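Local coordinates for outer surface protein (Borrelia burgdorferi, PDB 5IZT) that is of unknown precise function but belongs to the PFam54_60 family, related to BbCRASP-1, and is probably displayed on the spirochaete surface, at residues 187-190 with 191-195; 300-303 with 304-308; 331-334 with 335-339; 387-390 with 391-394. All blocks are in the same frame, centred on the assembly; numbering follows the deposited sequence. Where two conformers were deposited one is given.

Contact 1: residues 187-190 with 191-195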
loop_
_atom_site.group_PDB
_atom_site.type_symbol
_atom_site.label_atom_id
_atom_site.label_comp_id
_atom_site.label_asym_id
_atom_site.label_seq_id
_atom_site.Cartn_x
_atom_site.Cartn_y
_atom_site.Cartn_z
ATOM N N LEU A 187 12.010 -17.534 4.805
ATOM C CA LEU A 187 10.748 -16.798 4.897
ATOM C C LEU A 187 10.798 -15.743 5.999
ATOM O O LEU A 187 10.314 -14.614 5.812
ATOM C CB LEU A 187 9.588 -17.766 5.129
ATOM C CG LEU A 187 8.192 -17.141 5.078
ATOM C CD1 LEU A 187 7.977 -16.404 3.748
ATOM C CD2 LEU A 187 7.118 -18.215 5.315
ATOM N N ILE A 188 11.395 -16.078 7.146
ATOM C CA ILE A 188 11.561 -15.098 8.220
ATOM C C ILE A 188 12.396 -13.913 7.740
ATOM O O ILE A 188 12.069 -12.748 8.010
ATOM C CB ILE A 188 12.185 -15.771 9.457
ATOM C CG1 ILE A 188 11.209 -16.790 10.055
ATOM C CG2 ILE A 188 12.608 -14.724 10.507
ATOM C CD1 ILE A 188 11.841 -17.730 11.049
ATOM N N ARG A 189 13.484 -14.193 7.018
ATOM C CA ARG A 189 14.321 -13.132 6.462
ATOM C C ARG A 189 13.532 -12.255 5.489
ATOM O O ARG A 189 13.659 -11.022 5.501
ATOM C CB ARG A 189 15.531 -13.767 5.770
ATOM C CG ARG A 189 16.765 -12.893 5.606
ATOM C CD ARG A 189 18.002 -13.762 5.305
ATOM N NE ARG A 189 17.765 -14.725 4.223
ATOM C CZ ARG A 189 17.599 -16.038 4.386
ATOM N NH1 ARG A 189 17.658 -16.582 5.593
ATOM N NH2 ARG A 189 17.386 -16.813 3.332
ATOM N N ALA A 190 12.718 -12.876 4.632
ATOM C CA ALA A 190 11.995 -12.105 3.624
ATOM C C ALA A 190 10.998 -11.142 4.263
ATOM O O ALA A 190 10.867 -9.993 3.827
ATOM C CB ALA A 190 11.280 -13.041 2.657
ATOM N N ILE A 191 10.295 -11.597 5.298
ATOM C CA ILE A 191 9.346 -10.745 6.012
ATOM C C ILE A 191 10.077 -9.594 6.691
ATOM O O ILE A 191 9.642 -8.434 6.643
ATOM C CB ILE A 191 8.555 -11.576 7.041
ATOM C CG1 ILE A 191 7.658 -12.618 6.347
ATOM C CG2 ILE A 191 7.776 -10.663 8.004
ATOM C CD1 ILE A 191 6.475 -12.025 5.585
ATOM N N SER A 192 11.189 -9.910 7.356
ATOM C CA SER A 192 11.991 -8.891 8.025
ATOM C C SER A 192 12.503 -7.846 7.037
ATOM O O SER A 192 12.497 -6.642 7.331
ATOM C CB SER A 192 13.154 -9.569 8.749
ATOM O OG SER A 192 13.974 -8.615 9.392
ATOM N N GLU A 193 12.960 -8.286 5.860
ATOM C CA GLU A 193 13.390 -7.335 4.838
ATOM C C GLU A 193 12.249 -6.417 4.418
ATOM O O GLU A 193 12.452 -5.215 4.213
ATOM C CB GLU A 193 13.946 -8.078 3.623
ATOM C CG GLU A 193 15.345 -8.656 3.816
ATOM C CD GLU A 193 15.786 -9.515 2.640
ATOM O OE1 GLU A 193 15.079 -9.517 1.608
ATOM O OE2 GLU A 193 16.832 -10.193 2.752
ATOM N N GLU A 194 11.041 -6.963 4.275
ATOM C CA GLU A 194 9.911 -6.146 3.842
ATOM C C GLU A 194 9.434 -5.201 4.939
ATOM O O GLU A 194 9.100 -4.039 4.654
ATOM C CB GLU A 194 8.771 -7.040 3.372
ATOM C CG GLU A 194 9.094 -7.771 2.098
ATOM C CD GLU A 194 9.392 -6.810 0.959
ATOM O OE1 GLU A 194 8.741 -5.735 0.888
ATOM O OE2 GLU A 194 10.277 -7.121 0.143
ATOM N N LYS A 195 9.392 -5.671 6.192
ATOM C CA LYS A 195 9.028 -4.786 7.295
ATOM C C LYS A 195 9.981 -3.608 7.377
ATOM O O LYS A 195 9.547 -2.470 7.609
ATOM C CB LYS A 195 9.039 -5.536 8.627
ATOM C CG LYS A 195 7.987 -6.613 8.778
ATOM C CD LYS A 195 8.139 -7.332 10.119
ATOM C CE LYS A 195 7.614 -6.495 11.272
ATOM N NZ LYS A 195 6.126 -6.479 11.301
HETATM O O HOH W 1 11.331 -9.761 0.498
#

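Contact 2: residues 300-303 with 304-308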
loop_
_atom_site.group_PDB
_atom_site.type_symbol
_atom_site.label_atom_id
_atom_site.label_comp_id
_atom_site.label_asym_id
_atom_site.label_seq_id
_atom_site.Cartn_x
_atom_site.Cartn_y
_atom_site.Cartn_z
ATOM N N ALA A 300 -0.469 -7.904 6.862
ATOM C CA ALA A 300 -0.212 -9.254 6.368
ATOM C C ALA A 300 1.208 -9.695 6.685
ATOM O O ALA A 300 1.446 -10.869 7.003
ATOM C CB ALA A 300 -0.486 -9.319 4.862
ATOM N N LEU A 301 2.172 -8.779 6.603
ATOM C CA LEU A 301 3.534 -9.138 6.991
ATOM C C LEU A 301 3.579 -9.631 8.432
ATOM O O LEU A 301 4.105 -10.712 8.712
ATOM C CB LEU A 301 4.469 -7.940 6.802
ATOM C CG LEU A 301 4.643 -7.440 5.366
ATOM C CD1 LEU A 301 5.474 -6.170 5.422
ATOM C CD2 LEU A 301 5.311 -8.490 4.458
ATOM N N GLU A 302 2.962 -8.888 9.356
ATOM C CA GLU A 302 2.981 -9.307 10.756
ATOM C C GLU A 302 2.210 -10.606 10.967
ATOM O O GLU A 302 2.592 -11.426 11.807
ATOM C CB GLU A 302 2.435 -8.199 11.658
ATOM C CG GLU A 302 2.695 -8.432 13.151
ATOM C CD GLU A 302 4.128 -8.880 13.473
ATOM O OE1 GLU A 302 5.101 -8.276 12.961
ATOM O OE2 GLU A 302 4.275 -9.834 14.272
ATOM N N GLU A 303 1.106 -10.796 10.240
ATOM C CA GLU A 303 0.329 -12.024 10.376
ATOM C C GLU A 303 1.129 -13.245 9.928
ATOM O O GLU A 303 1.089 -14.292 10.587
ATOM C CB GLU A 303 -0.976 -11.896 9.574
ATOM C CG GLU A 303 -1.994 -13.001 9.832
ATOM C CD GLU A 303 -2.563 -12.982 11.242
ATOM O OE1 GLU A 303 -2.732 -11.884 11.815
ATOM O OE2 GLU A 303 -2.847 -14.080 11.770
ATOM N N ILE A 304 1.868 -13.130 8.817
ATOM C CA ILE A 304 2.722 -14.226 8.363
ATOM C C ILE A 304 3.774 -14.541 9.413
ATOM O O ILE A 304 4.008 -15.707 9.750
ATOM C CB ILE A 304 3.371 -13.889 7.009
ATOM C CG1 ILE A 304 2.310 -13.801 5.913
ATOM C CG2 ILE A 304 4.449 -14.921 6.652
ATOM C CD1 ILE A 304 2.829 -13.264 4.584
ATOM N N ASN A 305 4.432 -13.502 9.939
ATOM C CA ASN A 305 5.421 -13.685 11.002
ATOM C C ASN A 305 4.823 -14.432 12.192
ATOM O O ASN A 305 5.431 -15.373 12.721
ATOM C CB ASN A 305 5.950 -12.314 11.442
ATOM C CG ASN A 305 7.415 -12.334 11.823
ATOM O OD1 ASN A 305 8.168 -13.213 11.415
ATOM N ND2 ASN A 305 7.829 -11.345 12.607
ATOM N N LYS A 306 3.612 -14.036 12.615
ATOM C CA LYS A 306 2.961 -14.707 13.747
ATOM C C LYS A 306 2.663 -16.171 13.434
ATOM O O LYS A 306 2.828 -17.047 14.298
ATOM C CB LYS A 306 1.656 -13.997 14.110
ATOM C CG LYS A 306 1.811 -12.619 14.729
ATOM C CD LYS A 306 0.481 -12.110 15.294
ATOM C CE LYS A 306 -0.597 -12.011 14.227
ATOM N NZ LYS A 306 -1.942 -11.718 14.802
ATOM N N LYS A 307 2.173 -16.450 12.222
ATOM C CA LYS A 307 1.838 -17.827 11.849
ATOM C C LYS A 307 3.067 -18.720 11.791
ATOM O O LYS A 307 2.997 -19.906 12.146
ATOM C CB LYS A 307 1.092 -17.838 10.516
ATOM C CG LYS A 307 -0.355 -17.357 10.679
ATOM C CD LYS A 307 -1.089 -18.269 11.667
ATOM C CE LYS A 307 -2.598 -18.244 11.479
ATOM N NZ LYS A 307 -3.164 -16.954 11.942
ATOM N N ILE A 308 4.188 -18.186 11.315
ATOM C CA ILE A 308 5.429 -18.960 11.293
ATOM C C ILE A 308 5.772 -19.443 12.689
ATOM O O ILE A 308 6.120 -20.609 12.885
ATOM C CB ILE A 308 6.575 -18.123 10.702
ATOM C CG1 ILE A 308 6.339 -17.852 9.217
ATOM C CG2 ILE A 308 7.909 -18.818 10.936
ATOM C CD1 ILE A 308 7.380 -16.941 8.645
#

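Contact 3: residues 331-334 with 335-339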
loop_
_atom_site.group_PDB
_atom_site.type_symbol
_atom_site.label_atom_id
_atom_site.label_comp_id
_atom_site.label_asym_id
_atom_site.label_seq_id
_atom_site.Cartn_x
_atom_site.Cartn_y
_atom_site.Cartn_z
ATOM N N GLU A 331 2.848 -22.356 1.645
ATOM C CA GLU A 331 1.619 -21.575 1.489
ATOM C C GLU A 331 1.807 -20.141 1.969
ATOM O O GLU A 331 1.338 -19.196 1.316
ATOM C CB GLU A 331 0.467 -22.250 2.240
ATOM C CG GLU A 331 -0.127 -23.423 1.464
ATOM C CD GLU A 331 -0.995 -24.360 2.299
ATOM O OE1 GLU A 331 -1.400 -23.983 3.422
ATOM O OE2 GLU A 331 -1.270 -25.485 1.816
ATOM N N LEU A 332 2.498 -19.954 3.099
ATOM C CA LEU A 332 2.739 -18.598 3.584
ATOM C C LEU A 332 3.603 -17.820 2.603
ATOM O O LEU A 332 3.381 -16.623 2.378
ATOM C CB LEU A 332 3.396 -18.645 4.965
ATOM C CG LEU A 332 2.499 -19.123 6.123
ATOM C CD1 LEU A 332 3.274 -19.297 7.427
ATOM C CD2 LEU A 332 1.380 -18.119 6.325
ATOM N N LYS A 333 4.608 -18.479 2.021
ATOM C CA LYS A 333 5.453 -17.818 1.025
ATOM C C LYS A 333 4.661 -17.464 -0.232
ATOM O O LYS A 333 4.878 -16.401 -0.833
ATOM C CB LYS A 333 6.654 -18.706 0.696
ATOM C CG LYS A 333 7.561 -18.164 -0.404
ATOM C CD LYS A 333 8.824 -19.001 -0.486
ATOM C CE LYS A 333 9.658 -18.669 -1.718
ATOM N NZ LYS A 333 10.723 -19.698 -1.917
ATOM N N SER A 334 3.742 -18.338 -0.656
ATOM C CA SER A 334 2.883 -17.987 -1.784
ATOM C C SER A 334 2.049 -16.749 -1.475
ATOM O O SER A 334 1.862 -15.876 -2.342
ATOM C CB SER A 334 1.982 -19.169 -2.138
ATOM O OG SER A 334 1.040 -18.802 -3.122
ATOM N N LYS A 335 1.532 -16.659 -0.243
ATOM C CA LYS A 335 0.738 -15.496 0.159
ATOM C C LYS A 335 1.603 -14.246 0.255
ATOM O O LYS A 335 1.152 -13.148 -0.096
ATOM C CB LYS A 335 0.044 -15.765 1.497
ATOM C CG LYS A 335 -0.971 -16.905 1.483
ATOM C CD LYS A 335 -2.055 -16.708 0.440
ATOM C CE LYS A 335 -2.987 -17.913 0.400
ATOM N NZ LYS A 335 -3.649 -18.079 -0.924
ATOM N N LEU A 336 2.849 -14.383 0.722
ATOM C CA LEU A 336 3.764 -13.245 0.708
ATOM C C LEU A 336 4.009 -12.761 -0.719
ATOM O O LEU A 336 3.962 -11.553 -0.986
ATOM C CB LEU A 336 5.085 -13.606 1.391
ATOM C CG LEU A 336 6.152 -12.501 1.321
ATOM C CD1 LEU A 336 5.674 -11.203 1.986
ATOM C CD2 LEU A 336 7.477 -12.931 1.914
ATOM N N ASN A 337 4.246 -13.688 -1.656
ATOM C CA ASN A 337 4.472 -13.300 -3.048
ATOM C C ASN A 337 3.275 -12.567 -3.629
ATOM O O ASN A 337 3.435 -11.638 -4.435
ATOM C CB ASN A 337 4.773 -14.529 -3.899
ATOM C CG ASN A 337 6.169 -15.044 -3.689
ATOM O OD1 ASN A 337 7.041 -14.319 -3.218
ATOM N ND2 ASN A 337 6.390 -16.295 -4.038
ATOM N N GLN A 338 2.071 -12.985 -3.248
ATOM C CA GLN A 338 0.863 -12.361 -3.763
ATOM C C GLN A 338 0.708 -10.932 -3.255
ATOM O O GLN A 338 0.369 -10.039 -4.036
ATOM C CB GLN A 338 -0.358 -13.196 -3.387
ATOM C CG GLN A 338 -1.664 -12.482 -3.694
ATOM C CD GLN A 338 -2.846 -13.410 -3.782
ATOM O OE1 GLN A 338 -2.724 -14.618 -3.575
ATOM N NE2 GLN A 338 -4.008 -12.848 -4.090
ATOM N N ILE A 339 0.934 -10.686 -1.957
ATOM C CA ILE A 339 0.780 -9.316 -1.466
ATOM C C ILE A 339 1.881 -8.427 -2.027
ATOM O O ILE A 339 1.652 -7.251 -2.332
ATOM C CB ILE A 339 0.727 -9.259 0.080
ATOM C CG1 ILE A 339 2.054 -9.651 0.723
ATOM C CG2 ILE A 339 -0.365 -10.164 0.616
ATOM C CD1 ILE A 339 2.083 -9.445 2.265
#

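Contact 4: residues 387-390 with 391-394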
loop_
_atom_site.group_PDB
_atom_site.type_symbol
_atom_site.label_atom_id
_atom_site.label_comp_id
_atom_site.label_asym_id
_atom_site.label_seq_id
_atom_site.Cartn_x
_atom_site.Cartn_y
_atom_site.Cartn_z
ATOM N N SER A 387 -7.124 -7.417 -3.761
ATOM C CA SER A 387 -6.347 -8.651 -3.799
ATOM C C SER A 387 -5.418 -8.756 -2.598
ATOM O O SER A 387 -5.225 -9.853 -2.048
ATOM C CB SER A 387 -5.546 -8.741 -5.095
ATOM O OG SER A 387 -4.915 -10.001 -5.199
ATOM N N VAL A 388 -4.817 -7.636 -2.186
ATOM C CA VAL A 388 -3.958 -7.668 -1.000
ATOM C C VAL A 388 -4.791 -7.996 0.232
ATOM O O VAL A 388 -4.392 -8.809 1.078
ATOM C CB VAL A 388 -3.203 -6.332 -0.832
ATOM C CG1 VAL A 388 -2.419 -6.339 0.486
ATOM C CG2 VAL A 388 -2.224 -6.106 -1.996
ATOM N N LEU A 389 -5.971 -7.380 0.329
ATOM C CA LEU A 389 -6.899 -7.634 1.427
ATOM C C LEU A 389 -7.316 -9.102 1.489
ATOM O O LEU A 389 -7.353 -9.707 2.568
ATOM C CB LEU A 389 -8.125 -6.730 1.266
ATOM C CG LEU A 389 -9.224 -6.952 2.300
ATOM C CD1 LEU A 389 -8.639 -6.652 3.669
ATOM C CD2 LEU A 389 -10.447 -6.090 2.008
ATOM N N GLU A 390 -7.672 -9.686 0.340
ATOM C CA GLU A 390 -8.075 -11.088 0.336
ATOM C C GLU A 390 -6.922 -11.999 0.740
ATOM O O GLU A 390 -7.121 -12.977 1.469
ATOM C CB GLU A 390 -8.625 -11.465 -1.040
ATOM C CG GLU A 390 -9.962 -10.793 -1.337
ATOM C CD GLU A 390 -10.464 -11.031 -2.752
ATOM O OE1 GLU A 390 -9.776 -11.735 -3.523
ATOM O OE2 GLU A 390 -11.541 -10.497 -3.093
ATOM N N ALA A 391 -5.706 -11.693 0.297
ATOM C CA ALA A 391 -4.565 -12.491 0.732
ATOM C C ALA A 391 -4.356 -12.364 2.238
ATOM O O ALA A 391 -4.115 -13.361 2.929
ATOM C CB ALA A 391 -3.309 -12.063 -0.023
ATOM N N TYR A 392 -4.447 -11.145 2.756
ATOM C CA TYR A 392 -4.332 -10.925 4.190
ATOM C C TYR A 392 -5.353 -11.745 4.961
ATOM O O TYR A 392 -4.998 -12.460 5.903
ATOM C CB TYR A 392 -4.457 -9.428 4.496
ATOM C CG TYR A 392 -4.647 -9.108 5.961
ATOM C CD1 TYR A 392 -3.724 -9.520 6.910
ATOM C CD2 TYR A 392 -5.680 -8.295 6.373
ATOM C CE1 TYR A 392 -3.890 -9.213 8.246
ATOM C CE2 TYR A 392 -5.841 -7.964 7.703
ATOM C CZ TYR A 392 -4.943 -8.424 8.629
ATOM O OH TYR A 392 -5.119 -8.082 9.951
ATOM N N ILE A 393 -6.627 -11.662 4.569
ATOM C CA ILE A 393 -7.661 -12.423 5.257
ATOM C C ILE A 393 -7.362 -13.914 5.200
ATOM O O ILE A 393 -7.555 -14.641 6.184
ATOM C CB ILE A 393 -9.041 -12.118 4.649
ATOM C CG1 ILE A 393 -9.401 -10.630 4.814
ATOM C CG2 ILE A 393 -10.103 -13.064 5.231
ATOM C CD1 ILE A 393 -9.486 -10.165 6.237
ATOM N N SER A 394 -6.868 -14.391 4.056
ATOM C CA SER A 394 -6.641 -15.828 3.909
ATOM C C SER A 394 -5.516 -16.344 4.804
ATOM O O SER A 394 -5.463 -17.547 5.068
ATOM C CB SER A 394 -6.333 -16.151 2.445
ATOM O OG SER A 394 -4.971 -15.882 2.147
#

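Contact 1: residues 187-190 with 191-195
Arg189, in the conformer modelled here, and Glu193, one helical turn apart, run side by side and point the same way, their guanidinium and carboxylate planes turned 63° against each other. What touches is the aliphatic root of the arginine: its CG lies 3.9 Å from OE2 of Glu193. The charged ends stay apart, Arg189 NE being 4.9 Å from Glu193 OE2; the arginine chain bends at chi3 (49°) and the glutamate is extended. Any attraction is probably weak at this distance. Helix 179-197, to which both belong, is amphipathic, and its other face is apolar. There Leu187 and Ile191, also one turn apart, pack on Leu332 and Leu336 of helix 322-359 and on Ile304 and Ile308 of helix 280-316, branched side chains well shaped for filling a groove between two helices. Ile191 lays its CG1 against the carbonyl oxygen of Leu187, at 3.4 Å, and its backbone N bonds to that same oxygen. Ala190, whose small methyl lets Leu336 come close, accepts Glu194 N at its O, 3.1 Å away. A water bonds to Glu194 OE2 and more weakly to Ala190 O, while that carboxylate also forms a salt bridge with Lys197.

Contact 2: residues 300-303 with 304-308
Glu303 forms salt bridges with both Lys306 and Lys307, an i, i+3 and i, i+4 network on helix 280-316, in a part of the chain predicted to form a coiled coil and packed here within a helical bundle. From its backbone the glutamate sends CB past the next amide, 3.2 Å from Ile304 N. CG stands anti to its own backbone N (chi1 -169°), and the bend at chi2 keeps the carboxylate standing off the helix surface, almost level with its own CA, with OE1 and OE2 spread towards the two lysines. CD comes within 3.7 Å of Lys306 CE, so the methylene next to the ammonium lies against the carboxylate. Beyond CD the two oxygens part company. OE1 takes a weak bond from Lys306 NZ, whose chain meets the glutamate at a slant, whereas OE2 is approached by Lys307, which lies alongside and points the same way. One carboxylate thus faces two ammonium groups, which probably favours its charged form although the residue is buried; Ile395 of helix 366-395 packs against it. Long, flexible lysines suit these places, since each can curl back to reach the same acid. Lys307 NZ has a second anionic partner in the terminal carboxylate, Met396 OXT. On a neighbouring face Glu302 turns its OE1 to Lys195 of helix 179-197, and its OE2 lies against Lys306 CG. The stronger bond of the network runs from Lys307 NZ to Glu303 OE2, 2.9 Å long and nearly in line with the C-O bond of that oxygen.

Contact 3: residues 331-334 with 335-339
With CG anti to its carbonyl carbon (chi1 -76°), Asn337 folds its amide back over the preceding turn, toward Lys333. Its CG comes to 3.4 Å from Lys333 O. The same oxygen accepts the backbone bond from Asn337 N at 2.9 Å. Lys333 takes the other course: its CG is anti to the backbone N (chi1 176°) and all later torsions are extended, so the chain stretches away from the helix and its NZ forms a salt bridge with Glu186 of helix 179-197. Only the root of the lysine stays near the asparagine, CG lying 4.3 Å from ND2. Polar Asn337 and Ser334 fit the outward side of an amphipathic helix, with Lys333 at the border with helix 179-197. This part of helix 322-359, within a predicted coiled coil, has its apolar side made by Leu332, Leu336 and Ile339. These branched residues pack against helix 280-316, and the two leucines also meet helix 179-197. Lys335 shows how a long chain can serve a boundary: its CG lies 3.3 Å from Glu331 O, and after a bend at chi2 its methylenes run toward helix 366-395, where they touch Ser394 and Ile395. Ser334 presents a small hydroxymethyl group on the exposed side and accepts Gln338 N at its carbonyl oxygen, 3.0 Å away. Gln338 itself, extended beyond CG, carries its amide to helix 366-395, where NE2 probably hydrogen-bonds to Ser387 OG.

Contact 4: residues 387-390 with 391-394
This is a local apolar contact along one face of helix 366-395, near the C-terminal end of the chain, in which Leu389 packs on residues three and four places further on. Its CD1 does the touching. Placed by a CG anti to the backbone N (chi1 176°), the methyl lies at the edge of the Tyr392 ring, near the ring plane, 4.3 Å from CD2, and it also lies 4.2 Å from Ile393 CG1. A leucine suits this place because one methyl of its branched end, CD1, fits between the two neighbours. The isoleucine, in turn, sets CG1 3.2 Å from Leu389 O, the oxygen that accepts its own backbone N at 2.9 Å. Towards the end of the helix Ser394 turns its hydroxyl back: OG donates to Ala391 O at 2.8 Å, while its backbone N bonds to Glu390 O. Glu390, exposed and extended beyond CG, gives its OE2 to Gln386 NE2, one turn earlier. Ala391, small and buried, lets helix 322-359 come close, with Ile339 against it and Lys335 beside Ser394. Leu389 and Tyr392 face helix 280-316, on Ser296 and on Leu299 and Ala300 respectively, and Val388 touches both that helix, at Ser296, and Lys342 of helix 322-359.

Contacts 1, 2 and 3 lie on three helices that pack together: their centres are 10 to 12 Å apart and their apolar faces meet around Leu336. Its CD1 lies 3.7 Å from Leu301 CD2 and 3.8 Å from Ile191 CD1. At the border of contacts 1 and 2, Lys195 NZ and Glu302 OE1 form a salt bridge of 2.7 Å. Contact 4 approaches from another side: it touches contact 3, where Ile339 CG2 is 3.6 Å from Ala391 CB, and contact 2 through Tyr392, but stays about 11 Å from contact 1 at the nearest atoms. The structure gives no ligand or active site at these contacts, which belong to the packing of the helical bundle.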